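PDB 5EJD: TqaA from Penicillium aethiopicum, which probably carries covalently bound intermediates on a phosphopantetheine arm during non-ribosomal peptide synthesis, this chain being the T3 carrier domain of that much longer synthetase. Local coordinates for residues S28-F34 with I62-L68; A53-F57 with L71-V76; I15-V19 with K45-G50. All coordinates share one frame; numbering follows the deposited sequence.

Overall arrangement
All three contacts belong to one small four-helix carrier domain, and their centres lie 11 to 13 Å apart. Contact 1 is the one beside the prosthetic group: the side chain of Phe63 comes within about 4 Å both of the side chain of Ser40, the serine that bears the arm, and of the bound 4'-phosphopantetheine. Contact 3 stands further back, the side chain of Lys45 being about 10 Å from each, and contact 2 lies away from the site. The contacts share one interior. Trp16 CH2 reaches 3.5 Å from Phe33 N, joining contacts 3 and 1, while Phe57 of contact 2 sends CE1 to 3.8 Å from Ile62 CD1 of contact 1.

Contact 1: S28-F34 with I62-L68; sequences SASDNFF and IFDHPVL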
loop_
_atom_site.group_PDB
_atom_site.type_symbol
_atom_site.label_atom_id
_atom_site.label_comp_id
_atom_site.label_asym_id
_atom_site.label_seq_id
_atom_site.Cartn_x
_atom_site.Cartn_y
_atom_site.Cartn_z
ATOM N N SER B 28 -13.989 27.526 2.665
ATOM C CA SER B 28 -13.960 28.564 3.641
ATOM C C SER B 28 -13.037 28.161 4.770
ATOM O O SER B 28 -12.722 26.990 4.955
ATOM C CB SER B 28 -15.374 28.899 4.161
ATOM O OG SER B 28 -15.700 28.139 5.302
ATOM N N ALA B 29 -12.595 29.161 5.514
ATOM C CA ALA B 29 -11.668 28.965 6.602
ATOM C C ALA B 29 -12.198 28.085 7.709
ATOM O O ALA B 29 -11.408 27.530 8.461
ATOM C CB ALA B 29 -11.236 30.309 7.159
ATOM N N SER B 30 -13.511 27.941 7.801
ATOM C CA SER B 30 -14.137 27.090 8.841
ATOM C C SER B 30 -14.399 25.655 8.370
ATOM O O SER B 30 -14.973 24.870 9.104
ATOM C CB SER B 30 -15.469 27.725 9.238
ATOM O OG SER B 30 -16.284 27.838 8.085
ATOM N N ASP B 31 -14.064 25.359 7.111
ATOM C CA ASP B 31 -14.237 24.020 6.571
ATOM C C ASP B 31 -13.388 22.946 7.287
ATOM O O ASP B 31 -12.239 23.161 7.677
ATOM C CB ASP B 31 -13.907 23.973 5.090
ATOM C CG ASP B 31 -15.068 24.368 4.213
ATOM O OD1 ASP B 31 -16.231 24.181 4.617
ATOM O OD2 ASP B 31 -14.816 24.832 3.074
ATOM N N ASN B 32 -14.024 21.795 7.458
ATOM C CA ASN B 32 -13.436 20.638 8.078
ATOM C C ASN B 32 -12.997 19.637 6.999
ATOM O O ASN B 32 -13.806 19.182 6.182
ATOM C CB ASN B 32 -14.482 20.017 9.003
ATOM C CG ASN B 32 -13.982 18.787 9.686
ATOM O OD1 ASN B 32 -13.576 17.805 9.029
ATOM N ND2 ASN B 32 -13.921 18.833 10.998
ATOM N N PHE B 33 -11.732 19.257 7.044
ATOM C CA PHE B 33 -11.150 18.374 6.042
ATOM C C PHE B 33 -11.952 17.084 5.822
ATOM O O PHE B 33 -12.164 16.662 4.698
ATOM C CB PHE B 33 -9.714 18.024 6.455
ATOM C CG PHE B 33 -8.916 17.276 5.392
ATOM C CD1 PHE B 33 -8.683 15.921 5.528
ATOM C CD2 PHE B 33 -8.353 17.936 4.344
ATOM C CE1 PHE B 33 -7.953 15.226 4.602
ATOM C CE2 PHE B 33 -7.615 17.252 3.397
ATOM C CZ PHE B 33 -7.416 15.886 3.527
ATOM N N PHE B 34 -12.379 16.456 6.904
ATOM C CA PHE B 34 -13.086 15.181 6.826
ATOM C C PHE B 34 -14.539 15.363 6.387
ATOM O O PHE B 34 -15.031 14.594 5.559
ATOM C CB PHE B 34 -12.975 14.429 8.159
ATOM C CG PHE B 34 -11.543 14.134 8.537
ATOM C CD1 PHE B 34 -10.894 13.035 8.009
ATOM C CD2 PHE B 34 -10.835 14.973 9.350
ATOM C CE1 PHE B 34 -9.578 12.756 8.331
ATOM C CE2 PHE B 34 -9.506 14.692 9.682
ATOM C CZ PHE B 34 -8.875 13.580 9.177
ATOM N N ILE B 62 -3.541 17.131 10.918
ATOM C CA ILE B 62 -4.820 17.212 10.258
ATOM C C ILE B 62 -5.904 16.505 11.072
ATOM O O ILE B 62 -7.023 16.988 11.167
ATOM C CB ILE B 62 -4.758 16.640 8.860
ATOM C CG1 ILE B 62 -3.752 17.435 8.022
ATOM C CG2 ILE B 62 -6.116 16.658 8.184
ATOM C CD1 ILE B 62 -3.462 16.876 6.649
ATOM N N PHE B 63 -5.586 15.372 11.712
ATOM C CA PHE B 63 -6.574 14.762 12.642
ATOM C C PHE B 63 -6.848 15.639 13.891
ATOM O O PHE B 63 -7.966 15.647 14.391
ATOM C CB PHE B 63 -6.158 13.359 13.092
ATOM C CG PHE B 63 -6.446 12.279 12.092
ATOM C CD1 PHE B 63 -7.602 11.533 12.178
ATOM C CD2 PHE B 63 -5.534 11.995 11.070
ATOM C CE1 PHE B 63 -7.871 10.530 11.262
ATOM C CE2 PHE B 63 -5.793 11.005 10.162
ATOM C CZ PHE B 63 -6.967 10.262 10.254
ATOM N N ASP B 64 -5.807 16.290 14.428
ATOM C CA ASP B 64 -5.932 17.123 15.652
ATOM C C ASP B 64 -6.585 18.458 15.349
ATOM O O ASP B 64 -7.387 18.923 16.121
ATOM C CB ASP B 64 -4.577 17.377 16.280
ATOM C CG ASP B 64 -3.929 16.104 16.854
ATOM O OD1 ASP B 64 -4.647 15.107 17.119
ATOM O OD2 ASP B 64 -2.686 16.113 17.044
ATOM N N HIS B 65 -6.310 19.002 14.166
ATOM C CA HIS B 65 -6.823 20.297 13.754
ATOM C C HIS B 65 -7.492 20.234 12.408
ATOM O O HIS B 65 -6.995 20.740 11.413
ATOM C CB HIS B 65 -5.698 21.291 13.739
ATOM C CG HIS B 65 -5.114 21.498 15.080
ATOM N ND1 HIS B 65 -3.847 21.071 15.421
ATOM C CD2 HIS B 65 -5.680 21.994 16.206
ATOM C CE1 HIS B 65 -3.647 21.326 16.698
ATOM N NE2 HIS B 65 -4.744 21.887 17.191
ATOM N N PRO B 66 -8.653 19.586 12.372
ATOM C CA PRO B 66 -9.357 19.314 11.112
ATOM C C PRO B 66 -9.909 20.553 10.404
ATOM O O PRO B 66 -10.244 20.472 9.223
ATOM C CB PRO B 66 -10.510 18.409 11.551
ATOM C CG PRO B 66 -10.765 18.794 12.969
ATOM C CD PRO B 66 -9.421 19.138 13.546
ATOM N N VAL B 67 -10.005 21.675 11.109
ATOM C CA VAL B 67 -10.575 22.884 10.533
ATOM C C VAL B 67 -9.466 23.686 9.888
ATOM O O VAL B 67 -8.384 23.857 10.477
ATOM C CB VAL B 67 -11.319 23.711 11.607
ATOM C CG1 VAL B 67 -11.675 25.096 11.082
ATOM C CG2 VAL B 67 -12.581 22.989 12.035
ATOM N N LEU B 68 -9.728 24.220 8.699
ATOM C CA LEU B 68 -8.665 24.838 7.903
ATOM C C LEU B 68 -7.902 25.922 8.645
ATOM O O LEU B 68 -6.671 25.894 8.693
ATOM C CB LEU B 68 -9.208 25.396 6.613
ATOM C CG LEU B 68 -8.173 25.699 5.527
ATOM C CD1 LEU B 68 -8.824 25.611 4.169
ATOM C CD2 LEU B 68 -7.566 27.067 5.672
#
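With CG anti to the carbonyl carbon in both (chi1 -60° and -80°), Phe34 and Phe63 turn their rings to each other. Phe34 CZ sits over the centre of one face of Phe63, 3.8 Å from Phe63 CE1, and the planes make an oblique 47°. Pro66 CB lies at the edge of the Phe34 ring. Beside this pair, Ile62 CG2 forms an off-centre CH-pi contact 4.2 Å from the centroid of the Phe33 ring. The backbones join in a single beta bridge at Asn32 and Val67: Phe33 N gives a nearly straight hydrogen bond to Pro66 O (2.9 Å); Leu68 N, at the start of helix 68-74, gives a more bent one to Asp31 O (2.9 Å). Proline suits its place, since its compact ring can cross the Asn32 amide obliquely, Pro66 CB 3.5 Å from Asn32 ND2, while Asn32 OD1 accepts Phe35 N. Phe63 also touches the phosphopantetheine; cut back to alanine, this position would probably leave Phe34 CZ without the face it rests on and open a gap beside the cofactor. Helix 7-20 closes the inner side through Trp16, edge-to-face with Phe33, and Leu12 against Leu68; helix 40-52 adds Ala43, touched by Phe33 and Ile62.

Contact 2: A53-F57 with L71-V76; sequences AGMSF and LASVAV
Met55 and Phe57 both close on the methyl of Ala75, where the loop after helix 40-52, begun by a Schellman motif, meets the C-terminal end of the four-helix carrier fold. Met55 CE lies 3.7 Å from Ala75 CB, brought there by the bend of its chain at chi3 (81°); a long, unbranched side chain can extend from the loop and curl its methyl onto the alanine. Phe57 CD2 approaches the same methyl, Ala75 CB, to 3.9 Å. A small alanine is apt here, for the two larger groups converge on its single carbon. One turn earlier, within helix 68-74, Leu71 CD1 comes 4.2 Å from Phe57 CD1, and its other methyl, CD2, lies over one face of the ring, toward the rim. With CG between the backbone N and the carbonyl carbon (chi1 54°), the Phe57 ring is directed at this helix. Alongside these side chains the backbones meet more loosely: Val76 N makes a weak hydrogen bond to Ser56 O (3.3 Å), an oxygen that also receives a CA-H...O contact from Ala75. Around this shell, Leu12 of helix 7-20 and Ile62 of helix 59-64 pack on Phe57. The loop itself is set by Gly54, whose positive phi (79°) favours glycine and ends helix 40-52 while Met55 N reaches back to Gly50 O. One turn earlier in that helix, Ser47 OG is hydrogen-bonded to Phe57 O.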
loop_
_atom_site.group_PDB
_atom_site.type_symbol
_atom_site.label_atom_id
_atom_site.label_comp_id
_atom_site.label_asym_id
_atom_site.label_seq_id
_atom_site.Cartn_x
_atom_site.Cartn_y
_atom_site.Cartn_z
ATOM N N ALA B 53 5.069 23.372 -0.878
ATOM C CA ALA B 53 4.742 24.789 -0.816
ATOM C C ALA B 53 5.406 25.514 0.358
ATOM O O ALA B 53 5.015 26.635 0.694
ATOM C CB ALA B 53 3.232 24.942 -0.728
ATOM N N GLY B 54 6.325 24.854 1.056
ATOM C CA GLY B 54 6.999 25.456 2.191
ATOM C C GLY B 54 6.255 25.496 3.514
ATOM O O GLY B 54 6.685 26.161 4.445
ATOM N N MET B 55 5.129 24.806 3.621
ATOM C CA MET B 55 4.463 24.638 4.902
ATOM C C MET B 55 4.868 23.300 5.434
ATOM O O MET B 55 5.334 22.447 4.706
ATOM C CB MET B 55 2.969 24.661 4.751
ATOM C CG MET B 55 2.459 25.956 4.199
ATOM S SD MET B 55 0.680 25.849 3.924
ATOM C CE MET B 55 0.048 26.147 5.560
ATOM N N SER B 56 4.657 23.109 6.718
ATOM C CA SER B 56 5.110 21.905 7.379
ATOM C C SER B 56 4.057 21.439 8.397
ATOM O O SER B 56 3.865 22.068 9.439
ATOM C CB SER B 56 6.428 22.205 8.061
ATOM O OG SER B 56 6.813 21.137 8.877
ATOM N N PHE B 57 3.360 20.367 8.048
ATOM C CA PHE B 57 2.453 19.713 8.951
ATOM C C PHE B 57 2.381 18.285 8.527
ATOM O O PHE B 57 2.544 17.956 7.347
ATOM C CB PHE B 57 1.065 20.362 8.926
ATOM C CG PHE B 57 0.456 20.452 7.566
ATOM C CD1 PHE B 57 -0.405 19.471 7.098
ATOM C CD2 PHE B 57 0.737 21.522 6.748
ATOM C CE1 PHE B 57 -0.954 19.558 5.827
ATOM C CE2 PHE B 57 0.183 21.616 5.491
ATOM C CZ PHE B 57 -0.659 20.631 5.026
ATOM N N LEU B 71 -5.641 24.497 11.297
ATOM C CA LEU B 71 -4.501 23.816 10.733
ATOM C C LEU B 71 -3.465 24.807 10.206
ATOM O O LEU B 71 -2.257 24.557 10.279
ATOM C CB LEU B 71 -4.934 22.847 9.608
ATOM C CG LEU B 71 -3.837 22.067 8.873
ATOM C CD1 LEU B 71 -3.045 21.184 9.821
ATOM C CD2 LEU B 71 -4.440 21.236 7.781
ATOM N N ALA B 72 -3.933 25.905 9.635
ATOM C CA ALA B 72 -3.007 26.931 9.132
ATOM C C ALA B 72 -2.146 27.573 10.208
ATOM O O ALA B 72 -1.032 27.965 9.916
ATOM C CB ALA B 72 -3.778 27.978 8.360
ATOM N N SER B 73 -2.660 27.719 11.433
ATOM C CA SER B 73 -1.829 28.190 12.553
ATOM C C SER B 73 -0.722 27.274 12.959
ATOM O O SER B 73 0.332 27.741 13.326
ATOM C CB SER B 73 -2.621 28.321 13.847
ATOM O OG SER B 73 -3.826 28.965 13.609
ATOM N N VAL B 74 -0.991 25.985 13.026
ATOM C CA VAL B 74 0.031 25.069 13.567
ATOM C C VAL B 74 1.051 24.691 12.517
ATOM O O VAL B 74 2.090 24.154 12.880
ATOM C CB VAL B 74 -0.496 23.798 14.253
ATOM C CG1 VAL B 74 -1.751 24.071 15.079
ATOM C CG2 VAL B 74 -0.767 22.778 13.206
ATOM N N ALA B 75 0.788 24.979 11.237
ATOM C CA ALA B 75 1.801 24.733 10.211
ATOM C C ALA B 75 2.960 25.744 10.366
ATOM O O ALA B 75 2.727 26.873 10.803
ATOM C CB ALA B 75 1.184 24.783 8.831
ATOM N N VAL B 76 4.188 25.320 10.058
ATOM C CA VAL B 76 5.434 26.079 10.381
ATOM C C VAL B 76 6.292 26.421 9.144
ATOM O O VAL B 76 6.060 25.911 8.047
ATOM C CB VAL B 76 6.319 25.293 11.413
ATOM C CG1 VAL B 76 7.553 26.109 11.789
ATOM C CG2 VAL B 76 5.515 24.887 12.659
#

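Contact 3: I15-V19 with K45-G50; sequences IWATV and KASALG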
loop_
_atom_site.group_PDB
_atom_site.type_symbol
_atom_site.label_atom_id
_atom_site.label_comp_id
_atom_site.label_asym_id
_atom_site.label_seq_id
_atom_site.Cartn_x
_atom_site.Cartn_y
_atom_site.Cartn_z
ATOM N N ILE B 15 -4.275 23.582 -1.564
ATOM C CA ILE B 15 -3.886 22.200 -1.375
ATOM C C ILE B 15 -5.136 21.312 -1.209
ATOM O O ILE B 15 -5.221 20.243 -1.808
ATOM C CB ILE B 15 -2.968 22.073 -0.151
ATOM C CG1 ILE B 15 -1.593 22.620 -0.511
ATOM C CG2 ILE B 15 -2.852 20.630 0.309
ATOM C CD1 ILE B 15 -0.719 22.811 0.693
ATOM N N TRP B 16 -6.083 21.750 -0.392
ATOM C CA TRP B 16 -7.296 20.968 -0.207
ATOM C C TRP B 16 -8.050 20.844 -1.514
ATOM O O TRP B 16 -8.623 19.808 -1.821
ATOM C CB TRP B 16 -8.187 21.639 0.812
ATOM C CG TRP B 16 -7.745 21.486 2.210
ATOM C CD1 TRP B 16 -6.493 21.263 2.657
ATOM C CD2 TRP B 16 -8.564 21.623 3.371
ATOM N NE1 TRP B 16 -6.473 21.245 4.040
ATOM C CE2 TRP B 16 -7.743 21.454 4.494
ATOM C CE3 TRP B 16 -9.928 21.818 3.561
ATOM C CZ2 TRP B 16 -8.228 21.484 5.770
ATOM C CZ3 TRP B 16 -10.416 21.868 4.849
ATOM C CH2 TRP B 16 -9.571 21.710 5.934
ATOM N N ALA B 17 -8.071 21.920 -2.284
ATOM C CA ALA B 17 -8.755 21.892 -3.566
ATOM C C ALA B 17 -8.180 20.820 -4.499
ATOM O O ALA B 17 -8.922 20.080 -5.111
ATOM C CB ALA B 17 -8.712 23.252 -4.238
ATOM N N THR B 18 -6.865 20.725 -4.579
ATOM C CA THR B 18 -6.243 19.746 -5.456
ATOM C C THR B 18 -6.475 18.328 -4.924
ATOM O O THR B 18 -6.807 17.433 -5.675
ATOM C CB THR B 18 -4.714 19.980 -5.473
ATOM O OG1 THR B 18 -4.416 21.340 -5.786
ATOM C CG2 THR B 18 -3.993 19.076 -6.427
ATOM N N VAL B 19 -6.340 18.151 -3.624
ATOM C CA VAL B 19 -6.340 16.820 -3.052
ATOM C C VAL B 19 -7.752 16.255 -3.002
ATOM O O VAL B 19 -7.946 15.073 -3.133
ATOM C CB VAL B 19 -5.670 16.880 -1.657
ATOM C CG1 VAL B 19 -6.176 15.832 -0.707
ATOM C CG2 VAL B 19 -4.158 16.753 -1.808
ATOM N N LYS B 45 -1.381 13.001 1.300
ATOM C CA LYS B 45 -1.079 13.810 0.121
ATOM C C LYS B 45 -1.068 15.314 0.398
ATOM O O LYS B 45 -0.190 16.021 -0.076
ATOM C CB LYS B 45 -2.038 13.519 -1.007
ATOM C CG LYS B 45 -2.042 12.058 -1.375
ATOM C CD LYS B 45 -2.613 11.790 -2.757
ATOM C CE LYS B 45 -3.840 10.904 -2.685
ATOM N NZ LYS B 45 -3.831 9.892 -3.770
ATOM N N ALA B 46 -1.977 15.760 1.240
ATOM C CA ALA B 46 -2.050 17.162 1.610
ATOM C C ALA B 46 -0.771 17.566 2.315
ATOM O O ALA B 46 -0.186 18.588 2.024
ATOM C CB ALA B 46 -3.246 17.438 2.506
ATOM N N SER B 47 -0.359 16.751 3.261
ATOM C CA SER B 47 0.877 16.986 3.967
ATOM C C SER B 47 2.086 17.083 3.029
ATOM O O SER B 47 2.951 17.930 3.211
ATOM C CB SER B 47 1.077 15.899 4.996
ATOM O OG SER B 47 2.374 16.014 5.511
ATOM N N ALA B 48 2.168 16.195 2.038
ATOM C CA ALA B 48 3.274 16.243 1.087
ATOM C C ALA B 48 3.234 17.503 0.203
ATOM O O ALA B 48 4.254 18.081 -0.079
ATOM C CB ALA B 48 3.281 15.009 0.222
ATOM N N LEU B 49 2.056 17.886 -0.253
ATOM C CA LEU B 49 1.915 19.098 -1.023
ATOM C C LEU B 49 2.216 20.329 -0.173
ATOM O O LEU B 49 2.765 21.301 -0.671
ATOM C CB LEU B 49 0.509 19.188 -1.609
ATOM C CG LEU B 49 0.365 18.864 -3.102
ATOM C CD1 LEU B 49 1.128 17.641 -3.564
ATOM C CD2 LEU B 49 -1.110 18.668 -3.398
ATOM N N GLY B 50 1.872 20.266 1.113
ATOM C CA GLY B 50 2.269 21.274 2.085
ATOM C C GLY B 50 3.774 21.516 2.055
ATOM O O GLY B 50 4.238 22.626 1.938
#
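Ala46 O accepts Gly50 N at 2.8 Å, an ordinary helical bond, and on the side facing helix 7-20 the CG2 methyl of Ile15 rests 3.8 Å from the same oxygen. Ile15 fits because its two branches divide the work. CG2, anti to the backbone N, lies against the Ala46 methyl and Leu49 CB, whereas Ile15 CD1 extends to 3.6 Å from Gly50 CA. Ala46, with only a methyl, and Gly50, with none, let Ile15 lie close to the backbone; a CB on Gly50 would be crowded mainly by Ser47 O of its own helix. One turn further on, Val19 uses one methyl: its CG2 lies 3.9 Å from Leu49 CD2 and from Lys45 CB. This is the apolar seam between two helices of the carrier-domain four-helix bundle, the segments crossing at 133° between their N-to-C directions, nearer antiparallel than parallel, with axes 9.6 Å apart at closest approach. Leu49 runs past Ile15 and Val19 in the opposite direction to both, and its CD2 also meets Thr18 CG2 at 4.2 Å. Threonine suits this margin: its methyl faces the leucine, and its OG1 is hydrogen-bonded to Asn14 O in its own helix. Lysine likewise serves at an edge, lending its CB to Val19 while the bent chain carries the charged end away from helix 7-20. Beyond the seam, acidic side-chain packing from another protein chain reaches Leu49 and the neighbouring Ala48.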